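Local coordinates for Oxidored_FMN domain-containing protein ([Pseudomonas] geniculata N1, PDB 6L6J), which oxidises the amine 6-hydroxypseudooxynicotine, probably by way of its FMN and a [4Fe-4S] cluster, and also holds ADP, at residues Y6-E11 with Q308-V313; I63-D68 with R76-K81. All blocks are in the same frame, centred on the assembly; numbering follows the deposited sequence.

Contact 1. Residues Y6-E11 with Q308-V313; sequences YDILFE and QIRRGV
Ile8 and Ile309 face each other across the closest backbone approach, with CA atoms 8.3 Å apart, where a 3-10 turn near the N-terminus meets the last turn of helix 302-310. The backbones are too far apart to bond, so side chains alone bridge them. Ile8 does most of the work. Its CG1 lies anti to the backbone N (chi1 178°), which points that branch at the helix end, and its CD1 touches both Ile309 and Arg310. There CD1 of Ile8 comes to 3.8 Å from CG2 of Ile309, and the two side chains run antiparallel, flank against flank. The same Ile8 CD1 sits over one face of the Arg310 guanidinium, off-centre toward its rim, 3.7 Å from NH1 of Arg310. The other branch, CG2 of Ile8, lies 3.9 Å from Arg310 NH2. Arg310 starts off to the side, and a bend at chi2 (-86°) helps bring its flat end across Ile8. Leu9 adds a looser touch, its CD2 4.4 Å from CG1 of Ile309. Leu9 also packs on Met305 and Val306 of the same helix, and Tyr6 OH hydrogen-bonds Asp303 near the helix start. Just beyond Arg310 the helix ends in a Schellman motif, with Gly312 at positive phi. This is the last helix before barrel strand 316-319, so the contact lays the N-terminal segment along the outside of the TIM barrel. With no hydrogen bond or salt bridge across it, the contact rests on apolar packing: the guanidinium offers Ile8 a flat face, and its charge meets no partner within 6-11.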
loop_
_atom_site.group_PDB
_atom_site.type_symbol
_atom_site.label_atom_id
_atom_site.label_comp_id
_atom_site.label_asym_id
_atom_site.label_seq_id
_atom_site.Cartn_x
_atom_site.Cartn_y
_atom_site.Cartn_z
ATOM N N TYR A 6 9.573 5.783 -25.763
ATOM C CA TYR A 6 8.310 5.680 -24.991
ATOM C C TYR A 6 7.093 5.985 -25.865
ATOM O O TYR A 6 5.970 5.850 -25.318
ATOM C CB TYR A 6 8.377 6.550 -23.736
ATOM C CG TYR A 6 9.627 6.280 -22.947
ATOM C CD1 TYR A 6 9.908 5.019 -22.467
ATOM C CD2 TYR A 6 10.544 7.285 -22.704
ATOM C CE1 TYR A 6 11.084 4.760 -21.775
ATOM C CE2 TYR A 6 11.716 7.052 -22.000
ATOM C CZ TYR A 6 11.998 5.778 -21.547
ATOM O OH TYR A 6 13.161 5.553 -20.854
ATOM N N ASP A 7 7.281 6.328 -27.141
ATOM C CA ASP A 7 6.155 6.635 -28.067
ATOM C C ASP A 7 5.071 5.554 -27.920
ATOM O O ASP A 7 3.872 5.921 -27.875
ATOM C CB ASP A 7 6.618 6.736 -29.530
ATOM C CG ASP A 7 7.326 8.030 -29.929
ATOM O OD1 ASP A 7 7.456 8.926 -29.089
ATOM O OD2 ASP A 7 7.775 8.122 -31.091
ATOM N N ILE A 8 5.484 4.281 -27.849
ATOM C CA ILE A 8 4.598 3.067 -27.815
ATOM C C ILE A 8 3.659 3.090 -26.590
ATOM O O ILE A 8 2.502 2.585 -26.683
ATOM C CB ILE A 8 5.440 1.770 -27.852
ATOM C CG1 ILE A 8 4.560 0.521 -27.767
ATOM C CG2 ILE A 8 6.500 1.769 -26.758
ATOM C CD1 ILE A 8 5.106 -0.661 -28.526
ATOM N N LEU A 9 4.114 3.652 -25.473
ATOM C CA LEU A 9 3.300 3.748 -24.232
ATOM C C LEU A 9 2.100 4.694 -24.416
ATOM O O LEU A 9 1.157 4.553 -23.604
ATOM C CB LEU A 9 4.183 4.266 -23.098
ATOM C CG LEU A 9 5.286 3.340 -22.634
ATOM C CD1 LEU A 9 5.852 3.854 -21.332
ATOM C CD2 LEU A 9 4.778 1.911 -22.490
ATOM N N PHE A 10 2.139 5.591 -25.413
ATOM C CA PHE A 10 1.130 6.657 -25.670
ATOM C C PHE A 10 0.253 6.357 -26.889
ATOM O O PHE A 10 -0.589 7.188 -27.222
ATOM C CB PHE A 10 1.828 8.005 -25.836
ATOM C CG PHE A 10 2.455 8.468 -24.550
ATOM C CD1 PHE A 10 1.691 9.131 -23.585
ATOM C CD2 PHE A 10 3.788 8.184 -24.267
ATOM C CE1 PHE A 10 2.268 9.532 -22.385
ATOM C CE2 PHE A 10 4.359 8.600 -23.070
ATOM C CZ PHE A 10 3.602 9.263 -22.128
ATOM N N GLU A 11 0.389 5.198 -27.517
ATOM C CA GLU A 11 -0.500 4.836 -28.651
ATOM C C GLU A 11 -1.874 4.571 -28.051
ATOM O O GLU A 11 -1.942 3.963 -26.990
ATOM C CB GLU A 11 0.004 3.604 -29.408
ATOM C CG GLU A 11 1.460 3.693 -29.811
ATOM C CD GLU A 11 1.956 2.536 -30.654
ATOM O OE1 GLU A 11 1.142 1.647 -31.026
ATOM O OE2 GLU A 11 3.155 2.532 -30.939
ATOM N N GLN A 308 7.470 -4.923 -21.508
ATOM C CA GLN A 308 6.268 -5.745 -21.255
ATOM C C GLN A 308 5.447 -5.805 -22.547
ATOM O O GLN A 308 4.901 -6.892 -22.840
ATOM C CB GLN A 308 5.473 -5.177 -20.068
ATOM C CG GLN A 308 6.093 -5.468 -18.702
ATOM C CD GLN A 308 5.931 -6.913 -18.312
ATOM O OE1 GLN A 308 4.869 -7.494 -18.450
ATOM N NE2 GLN A 308 6.996 -7.522 -17.855
ATOM N N ILE A 309 5.380 -4.681 -23.280
ATOM C CA ILE A 309 4.559 -4.514 -24.527
ATOM C C ILE A 309 5.260 -5.173 -25.735
ATOM O O ILE A 309 4.634 -6.007 -26.423
ATOM C CB ILE A 309 4.266 -3.026 -24.833
ATOM C CG1 ILE A 309 3.766 -2.231 -23.611
ATOM C CG2 ILE A 309 3.305 -2.926 -26.018
ATOM C CD1 ILE A 309 2.441 -2.705 -23.025
ATOM N N ARG A 310 6.508 -4.788 -25.979
ATOM C CA ARG A 310 7.349 -5.266 -27.109
ATOM C C ARG A 310 7.415 -6.798 -27.096
ATOM O O ARG A 310 7.265 -7.375 -28.165
ATOM C CB ARG A 310 8.780 -4.705 -27.034
ATOM C CG ARG A 310 8.899 -3.187 -27.126
ATOM C CD ARG A 310 8.966 -2.646 -28.538
ATOM N NE ARG A 310 9.329 -1.229 -28.532
ATOM C CZ ARG A 310 8.980 -0.322 -29.456
ATOM N NH1 ARG A 310 8.237 -0.658 -30.505
ATOM N NH2 ARG A 310 9.375 0.934 -29.300
ATOM N N ARG A 311 7.602 -7.422 -25.928
ATOM C CA ARG A 311 7.785 -8.903 -25.784
ATOM C C ARG A 311 6.418 -9.602 -25.668
ATOM O O ARG A 311 6.399 -10.828 -25.492
ATOM C CB ARG A 311 8.691 -9.218 -24.593
ATOM C CG ARG A 311 10.075 -8.586 -24.693
ATOM C CD ARG A 311 10.835 -8.525 -23.378
ATOM N NE ARG A 311 10.361 -9.570 -22.473
ATOM C CZ ARG A 311 9.765 -9.393 -21.296
ATOM N NH1 ARG A 311 9.596 -8.193 -20.767
ATOM N NH2 ARG A 311 9.356 -10.448 -20.630
ATOM N N GLY A 312 5.319 -8.849 -25.791
ATOM C CA GLY A 312 3.961 -9.406 -25.987
ATOM C C GLY A 312 3.365 -9.999 -24.713
ATOM O O GLY A 312 2.485 -10.904 -24.800
ATOM N N VAL A 313 3.796 -9.511 -23.551
ATOM C CA VAL A 313 3.255 -9.969 -22.237
ATOM C C VAL A 313 1.890 -9.296 -22.003
ATOM O O VAL A 313 0.919 -10.024 -21.672
ATOM C CB VAL A 313 4.234 -9.671 -21.098
ATOM C CG1 VAL A 313 3.711 -10.202 -19.781
ATOM C CG2 VAL A 313 5.615 -10.212 -21.397
#

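Contact 2. Residues I63-D68 with R76-K81; sequences IHETSD and RMYSDK. With SO4 (sulfate ion), chain G; SO4 (sulfate ion), chain F.
Tyr78 meets 63-68 first through its CB, which lies 3.3 Å from the carbonyl O of Ile63 and 3.4 Å from the backbone N of His64. With CG of Tyr78 between backbone N and carbonyl carbon (chi1 55°), the ring lies obliquely beside the His64 backbone.

Glu65 supplies the stacking. Its CG makes a CH-pi contact over one face of the Tyr78 ring, 4.2 Å from the centroid. Its carboxylate lies nearly parallel to that ring, the planes 7° apart.

No hydrogen bond crosses the contact. Some polar groups bond within 63-68 or to sulfates, probably from the crystallisation liquor. His64 ND1 pairs with Thr66 OG1 at 2.9 Å, at the start of a type I turn from His64 to Ser67. NE2 of His64 gives a nearly straight bond of 2.7 Å to O4 of one sulfate. Arg76 NH1 and Lys81 NZ hold another.

Both segments belong to the loop joining barrel strand 55-62 to helix 83-94, a beta-alpha connection of the TIM barrel. Ile63 packs on Tyr152 and Ala155 of helix 142-162 and bonds through its backbone to Ala105 of strand 99-105, while the Met77 backbone hydrogen-bonds that of Met62 at the end of strand 55-62.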
loop_
_atom_site.group_PDB
_atom_site.type_symbol
_atom_site.label_atom_id
_atom_site.label_comp_id
_atom_site.label_asym_id
_atom_site.label_seq_id
_atom_site.Cartn_x
_atom_site.Cartn_y
_atom_site.Cartn_z
ATOM N N ILE A 63 -22.787 -4.565 -5.888
ATOM C CA ILE A 63 -23.975 -4.721 -6.783
ATOM C C ILE A 63 -25.269 -5.026 -6.012
ATOM O O ILE A 63 -26.311 -5.117 -6.675
ATOM C CB ILE A 63 -23.703 -5.795 -7.844
ATOM C CG1 ILE A 63 -23.620 -7.197 -7.241
ATOM C CG2 ILE A 63 -22.452 -5.440 -8.621
ATOM C CD1 ILE A 63 -23.824 -8.294 -8.255
ATOM N N HIS A 64 -25.215 -5.197 -4.687
ATOM C CA HIS A 64 -26.375 -5.610 -3.842
ATOM C C HIS A 64 -26.001 -5.544 -2.357
ATOM O O HIS A 64 -24.809 -5.736 -2.036
ATOM C CB HIS A 64 -26.833 -7.030 -4.222
ATOM C CG HIS A 64 -28.186 -7.390 -3.716
ATOM N ND1 HIS A 64 -28.371 -8.203 -2.631
ATOM C CD2 HIS A 64 -29.418 -7.033 -4.144
ATOM C CE1 HIS A 64 -29.660 -8.334 -2.412
ATOM N NE2 HIS A 64 -30.326 -7.611 -3.323
ATOM N N GLU A 65 -27.011 -5.382 -1.497
ATOM C CA GLU A 65 -26.922 -5.221 -0.009
ATOM C C GLU A 65 -26.290 -6.464 0.661
ATOM O O GLU A 65 -25.728 -6.329 1.794
ATOM C CB GLU A 65 -28.324 -4.939 0.550
ATOM C CG GLU A 65 -28.964 -3.670 -0.006
ATOM C CD GLU A 65 -29.876 -3.809 -1.229
ATOM O OE1 GLU A 65 -29.490 -4.508 -2.213
ATOM O OE2 GLU A 65 -30.993 -3.205 -1.200
ATOM N N THR A 66 -26.393 -7.626 0.011
ATOM C CA THR A 66 -25.787 -8.909 0.446
ATOM C C THR A 66 -24.264 -8.910 0.204
ATOM O O THR A 66 -23.615 -9.937 0.554
ATOM C CB THR A 66 -26.426 -10.104 -0.282
ATOM O OG1 THR A 66 -26.247 -10.010 -1.705
ATOM C CG2 THR A 66 -27.901 -10.240 0.019
ATOM N N SER A 67 -23.698 -7.839 -0.370
ATOM C CA SER A 67 -22.243 -7.753 -0.645
ATOM C C SER A 67 -21.628 -6.506 -0.004
ATOM O O SER A 67 -21.757 -5.430 -0.597
ATOM C CB SER A 67 -21.974 -7.781 -2.125
ATOM O OG SER A 67 -20.611 -7.507 -2.369
ATOM N N ASP A 68 -20.922 -6.656 1.120
ATOM C CA ASP A 68 -19.988 -5.604 1.611
ATOM C C ASP A 68 -18.823 -6.197 2.408
ATOM O O ASP A 68 -18.859 -7.384 2.789
ATOM C CB ASP A 68 -20.701 -4.534 2.425
ATOM C CG ASP A 68 -21.364 -5.009 3.697
ATOM O OD1 ASP A 68 -20.668 -5.656 4.526
ATOM O OD2 ASP A 68 -22.575 -4.717 3.846
ATOM N N ARG A 76 -21.158 2.060 -4.310
ATOM C CA ARG A 76 -22.339 1.164 -4.433
ATOM C C ARG A 76 -23.085 1.475 -5.735
ATOM O O ARG A 76 -23.186 2.657 -6.113
ATOM C CB ARG A 76 -23.264 1.358 -3.231
ATOM C CG ARG A 76 -22.615 1.080 -1.880
ATOM C CD ARG A 76 -23.170 1.982 -0.784
ATOM N NE ARG A 76 -23.077 1.350 0.512
ATOM C CZ ARG A 76 -23.933 1.509 1.510
ATOM N NH1 ARG A 76 -24.987 2.305 1.382
ATOM N NH2 ARG A 76 -23.751 0.826 2.629
ATOM N N MET A 77 -23.601 0.442 -6.386
ATOM C CA MET A 77 -24.380 0.574 -7.637
ATOM C C MET A 77 -25.569 -0.388 -7.565
ATOM O O MET A 77 -25.946 -0.925 -8.606
ATOM C CB MET A 77 -23.472 0.288 -8.845
ATOM C CG MET A 77 -23.928 0.915 -10.151
ATOM S SD MET A 77 -23.825 2.708 -10.129
ATOM C CE MET A 77 -22.393 2.914 -11.174
ATOM N N TYR A 78 -26.162 -0.566 -6.382
ATOM C CA TYR A 78 -27.305 -1.500 -6.155
ATOM C C TYR A 78 -28.610 -0.721 -6.049
ATOM O O TYR A 78 -29.648 -1.357 -5.845
ATOM C CB TYR A 78 -27.137 -2.400 -4.924
ATOM C CG TYR A 78 -26.886 -1.717 -3.601
ATOM C CD1 TYR A 78 -27.878 -0.998 -2.954
ATOM C CD2 TYR A 78 -25.653 -1.852 -2.960
ATOM C CE1 TYR A 78 -27.646 -0.415 -1.715
ATOM C CE2 TYR A 78 -25.402 -1.275 -1.728
ATOM C CZ TYR A 78 -26.404 -0.559 -1.100
ATOM O OH TYR A 78 -26.118 0.026 0.098
ATOM N N SER A 79 -28.547 0.597 -6.210
ATOM C CA SER A 79 -29.722 1.496 -6.144
ATOM C C SER A 79 -29.505 2.753 -6.999
ATOM O O SER A 79 -28.400 3.312 -6.986
ATOM C CB SER A 79 -30.052 1.839 -4.709
ATOM O OG SER A 79 -30.745 3.083 -4.636
ATOM N N ASP A 80 -30.574 3.223 -7.647
ATOM C CA ASP A 80 -30.544 4.348 -8.620
ATOM C C ASP A 80 -30.060 5.648 -7.951
ATOM O O ASP A 80 -29.540 6.531 -8.670
ATOM C CB ASP A 80 -31.912 4.512 -9.305
ATOM C CG ASP A 80 -32.154 3.561 -10.473
ATOM O OD1 ASP A 80 -31.321 2.634 -10.706
ATOM O OD2 ASP A 80 -33.154 3.753 -11.163
ATOM N N LYS A 81 -30.219 5.789 -6.640
ATOM C CA LYS A 81 -29.842 7.034 -5.920
ATOM C C LYS A 81 -28.325 7.219 -5.985
ATOM O O LYS A 81 -27.879 8.364 -5.778
ATOM C CB LYS A 81 -30.343 7.021 -4.470
ATOM C CG LYS A 81 -29.568 6.182 -3.448
ATOM C CD LYS A 81 -30.261 6.177 -2.072
ATOM C CE LYS A 81 -29.399 5.707 -0.913
ATOM N NZ LYS A 81 -29.693 4.301 -0.508
HETATM S S SO4 G . -27.950 3.786 3.524
HETATM O O1 SO4 G . -28.115 4.561 2.304
HETATM O O2 SO4 G . -29.144 3.872 4.324
HETATM O O3 SO4 G . -27.695 2.407 3.208
HETATM O O4 SO4 G . -26.844 4.304 4.283
HETATM S S SO4 F . -33.881 -7.608 -4.613
HETATM O O1 SO4 F . -33.574 -6.809 -5.769
HETATM O O2 SO4 F . -35.268 -7.397 -4.229
HETATM O O3 SO4 F . -33.650 -9.000 -4.931
HETATM O O4 SO4 F . -33.028 -7.210 -3.519
#

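How the contacts relate
Both contacts belong to the FMN-binding TIM barrel, but they share no element and do not touch: their centres are about 37 Å apart. Contact 1 joins distant parts of the sequence, the N-terminal segment and the helix before the last barrel strand. Contact 2 closes a short loop after the second strand and is nested within the span of contact 1. Each is partly buried, with one buried residue among four touching ones. Neither has a hydrogen bond across it. Contact 1 is aliphatic, with an exposed arginine lying across the isoleucine, away from the FMN, iron-sulfur and ADP sites. Contact 2 sets a tyrosine ring against backbone and a glutamate, with sulfates beside it and the Ile63 side chain about 13 Å from the FMN.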